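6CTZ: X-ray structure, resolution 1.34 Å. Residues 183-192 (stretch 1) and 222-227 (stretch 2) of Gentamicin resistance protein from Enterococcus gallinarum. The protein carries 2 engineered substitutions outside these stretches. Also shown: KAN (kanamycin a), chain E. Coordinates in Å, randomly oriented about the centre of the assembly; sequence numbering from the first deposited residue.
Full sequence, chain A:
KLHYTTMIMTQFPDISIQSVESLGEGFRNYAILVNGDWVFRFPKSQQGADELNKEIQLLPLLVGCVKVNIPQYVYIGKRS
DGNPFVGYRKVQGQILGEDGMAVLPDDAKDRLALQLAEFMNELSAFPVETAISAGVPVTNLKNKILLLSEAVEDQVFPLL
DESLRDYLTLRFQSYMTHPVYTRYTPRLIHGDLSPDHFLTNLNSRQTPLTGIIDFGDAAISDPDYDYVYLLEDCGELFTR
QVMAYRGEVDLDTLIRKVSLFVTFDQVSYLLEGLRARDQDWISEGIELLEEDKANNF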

# COMPACT_ATOMS: atom_id res chain seq x y z
N ARG A 183 15.75 6.12 13.49
CA ARG A 183 15.56 5.17 14.57
C ARG A 183 14.07 5.00 14.85
O ARG A 183 13.33 5.98 14.95
CB ARG A 183 16.30 5.63 15.83
CG ARG A 183 17.81 5.72 15.64
CD ARG A 183 18.54 5.97 16.96
NE ARG A 183 18.29 4.90 17.92
CZ ARG A 183 19.07 3.84 18.09
NH1 ARG A 183 20.17 3.70 17.36
NH2 ARG A 183 18.75 2.92 18.99
N TYR A 184 13.64 3.75 14.97
CA TYR A 184 12.23 3.47 15.23
C TYR A 184 12.11 2.12 15.91
O TYR A 184 13.03 1.30 15.88
CB TYR A 184 11.40 3.52 13.94
CG TYR A 184 11.83 2.53 12.87
CD1 TYR A 184 11.31 1.24 12.85
CD2 TYR A 184 12.76 2.88 11.90
CE1 TYR A 184 11.70 0.32 11.89
CE2 TYR A 184 13.16 1.97 10.93
CZ TYR A 184 12.63 0.70 10.93
OH TYR A 184 13.02 -0.22 9.97
N THR A 185 10.95 1.89 16.53
CA THR A 185 10.60 0.55 16.99
C THR A 185 9.80 -0.14 15.89
O THR A 185 8.75 0.38 15.49
CB THR A 185 9.79 0.60 18.27
OG1 THR A 185 10.55 1.26 19.29
CG2 THR A 185 9.45 -0.81 18.75
N PRO A 186 10.27 -1.26 15.34
CA PRO A 186 9.55 -1.88 14.23
C PRO A 186 8.20 -2.44 14.65
O PRO A 186 7.99 -2.86 15.79
CB PRO A 186 10.50 -3.01 13.79
CG PRO A 186 11.83 -2.66 14.36
CD PRO A 186 11.55 -1.92 15.63
N ARG A 187 7.26 -2.41 13.71
CA ARG A 187 5.91 -2.93 13.92
C ARG A 187 5.44 -3.56 12.63
O ARG A 187 5.98 -3.28 11.55
CB ARG A 187 4.92 -1.79 14.20
CG ARG A 187 5.30 -0.84 15.30
CD ARG A 187 5.11 -1.48 16.65
NE ARG A 187 5.46 -0.53 17.70
CZ ARG A 187 5.57 -0.84 18.99
NH1 ARG A 187 5.35 -2.08 19.39
NH2 ARG A 187 5.91 0.09 19.87
N LEU A 188 4.41 -4.40 12.72
CA LEU A 188 3.69 -4.80 11.51
C LEU A 188 3.06 -3.57 10.87
O LEU A 188 2.36 -2.81 11.54
CB LEU A 188 2.59 -5.80 11.85
CG LEU A 188 1.73 -6.22 10.64
CD1 LEU A 188 2.55 -6.96 9.60
CD2 LEU A 188 0.55 -7.07 11.11
N ILE A 189 3.33 -3.36 9.58
CA ILE A 189 2.68 -2.31 8.80
C ILE A 189 1.96 -2.94 7.61
O ILE A 189 2.32 -4.01 7.12
CB ILE A 189 3.66 -1.21 8.31
CG1 ILE A 189 4.67 -1.74 7.29
CG2 ILE A 189 4.39 -0.59 9.49
CD1 ILE A 189 5.43 -0.63 6.58
N HIS A 190 0.92 -2.24 7.13
CA HIS A 190 0.25 -2.65 5.90
C HIS A 190 1.18 -2.51 4.70
O HIS A 190 1.26 -3.40 3.85
CB HIS A 190 -1.03 -1.83 5.73
CG HIS A 190 -1.78 -2.11 4.46
ND1 HIS A 190 -1.41 -1.59 3.25
CD2 HIS A 190 -2.91 -2.82 4.25
CE1 HIS A 190 -2.27 -1.98 2.32
NE2 HIS A 190 -3.20 -2.73 2.90
N GLY A 191 1.92 -1.39 4.64
CA GLY A 191 2.95 -1.21 3.65
C GLY A 191 2.51 -0.58 2.34
O GLY A 191 3.38 -0.17 1.56
N ASP A 192 1.22 -0.49 2.08
CA ASP A 192 0.74 0.13 0.84
C ASP A 192 -0.63 0.76 1.12
O ASP A 192 -1.62 0.49 0.45
CB ASP A 192 0.69 -0.91 -0.28
CG ASP A 192 0.67 -0.30 -1.66
OD1 ASP A 192 1.15 0.84 -1.85
OD2 ASP A 192 0.18 -0.99 -2.58
C1 KAN E . 2.08 6.93 -7.74
C2 KAN E . 2.86 8.25 -7.71
C3 KAN E . 1.89 9.41 -7.67
C4 KAN E . 1.00 9.30 -8.91
C5 KAN E . 0.27 7.97 -8.95
C6 KAN E . -0.55 7.81 -10.22
C7 KAN E . 0.22 3.57 -4.09
C8 KAN E . 1.05 3.20 -5.32
C9 KAN E . 1.74 4.44 -5.88
C10 KAN E . 0.75 5.56 -6.19
C11 KAN E . -0.11 5.87 -4.97
C12 KAN E . -0.82 4.62 -4.45
C13 KAN E . 2.54 1.37 -5.88
C14 KAN E . 2.78 -0.03 -5.32
C15 KAN E . 3.75 0.07 -4.15
C16 KAN E . 5.04 0.75 -4.60
C17 KAN E . 4.71 2.09 -5.24
C18 KAN E . 5.98 2.70 -5.81
N1 KAN E . -1.18 6.50 -10.21
N2 KAN E . -1.11 6.89 -5.27
N3 KAN E . -0.42 2.37 -3.55
N4 KAN E . 4.07 -1.23 -3.57
O5 KAN E . 1.15 6.84 -8.82
O6 KAN E . 3.70 8.27 -6.55
O7 KAN E . 2.58 10.66 -7.68
O8 KAN E . 0.06 10.37 -8.89
O9 KAN E . 1.42 6.79 -6.48
O10 KAN E . 2.43 4.09 -7.09
O11 KAN E . 1.99 2.21 -4.87
O12 KAN E . 3.79 1.91 -6.30
O13 KAN E . 1.51 -0.58 -4.95
O14 KAN E . 5.93 0.99 -3.50
O15 KAN E . 5.66 3.97 -6.40
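Stretch 2 (222-227) DPDYDY

Stretch 2 is a short 3-10 segment, residues 223-227, entered through Asp222, and it runs in the same sense along stretch 1: Pro223 lies nearest Arg187 (CA to CA, 5.8 Å), Asp226 nearest Gly191 (CA to CA, 6.0 Å). Backbone hydrogen bonds from Tyr225 N to Asp222 O (2.9 Å) and from Asp226 N to Pro223 O (3.1 Å) tighten the turn, and Asp222 OD1 accepts a further one from Asp224 N.

Asp222 and Ile189 cover the most surface. The CB of Asp222 sits 3.6 Å from the centroid of the Tyr184 ring, almost on the ring normal, so a flat aromatic face packs on an aliphatic carbon while both carboxylate oxygens are engaged, OD1 by Asp224 N and OD2 elsewhere in the structure. Ile189, on the strand 187-189, points toward stretch 2; its CG2 lies 3.6 Å from Pro223 CA and its CD1 4.1 Å from Tyr225 CB, a branched side chain filling the space beside the turn. Pro223, whose ring suits the start of a tight turn, brings CD to 3.4 Å from Thr185 O.

Asp226 then holds the loop that follows the strand. Its OD2 accepts a hydrogen bond from His190 N and its OD1 one from Gly191 N, both 2.9 Å, so one buried carboxylate satisfies two successive amides. Gly191 has a positive phi, where a side chain would crowd the preceding carbonyl.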

# COMPACT_ATOMS: atom_id res chain seq x y z
N ASP A 222 8.99 0.50 9.85
CA ASP A 222 8.70 1.72 10.59
C ASP A 222 7.21 2.01 10.50
O ASP A 222 6.70 2.22 9.39
CB ASP A 222 9.49 2.85 9.96
CG ASP A 222 9.40 4.14 10.75
OD1 ASP A 222 8.47 4.33 11.57
OD2 ASP A 222 10.28 5.00 10.53
N PRO A 223 6.48 2.05 11.62
CA PRO A 223 5.03 2.33 11.54
C PRO A 223 4.71 3.66 10.89
O PRO A 223 3.63 3.82 10.32
CB PRO A 223 4.58 2.27 13.01
CG PRO A 223 5.84 2.56 13.80
CD PRO A 223 6.93 1.89 13.02
N ASP A 224 5.63 4.63 10.95
CA ASP A 224 5.37 5.91 10.28
C ASP A 224 5.26 5.76 8.77
O ASP A 224 4.71 6.66 8.11
CB ASP A 224 6.45 6.92 10.64
CG ASP A 224 6.43 7.30 12.11
OD1 ASP A 224 5.37 7.16 12.75
OD2 ASP A 224 7.48 7.75 12.62
N TYR A 225 5.78 4.67 8.19
CA TYR A 225 5.64 4.49 6.75
C TYR A 225 4.17 4.37 6.33
O TYR A 225 3.82 4.73 5.20
CB TYR A 225 6.44 3.29 6.24
CG TYR A 225 6.48 3.31 4.74
CD1 TYR A 225 7.37 4.14 4.07
CD2 TYR A 225 5.57 2.56 3.98
CE1 TYR A 225 7.39 4.20 2.69
CE2 TYR A 225 5.58 2.63 2.59
CZ TYR A 225 6.50 3.45 1.95
OH TYR A 225 6.52 3.53 0.58
N ASP A 226 3.30 3.89 7.22
CA ASP A 226 1.90 3.75 6.83
C ASP A 226 1.18 5.08 6.71
O ASP A 226 -0.00 5.10 6.37
CB ASP A 226 1.15 2.79 7.76
CG ASP A 226 1.16 1.34 7.27
OD1 ASP A 226 1.61 1.06 6.13
OD2 ASP A 226 0.69 0.48 8.04
N TYR A 227 1.86 6.20 6.95
CA TYR A 227 1.29 7.50 6.64
C TYR A 227 1.59 7.98 5.22
O TYR A 227 1.02 8.99 4.81
CB TYR A 227 1.80 8.56 7.61
CG TYR A 227 1.32 8.42 9.04
CD1 TYR A 227 -0.02 8.64 9.37
CD2 TYR A 227 2.21 8.13 10.07
CE1 TYR A 227 -0.46 8.54 10.67
CE2 TYR A 227 1.78 8.03 11.38
CZ TYR A 227 0.44 8.23 11.67
OH TYR A 227 -0.03 8.16 12.96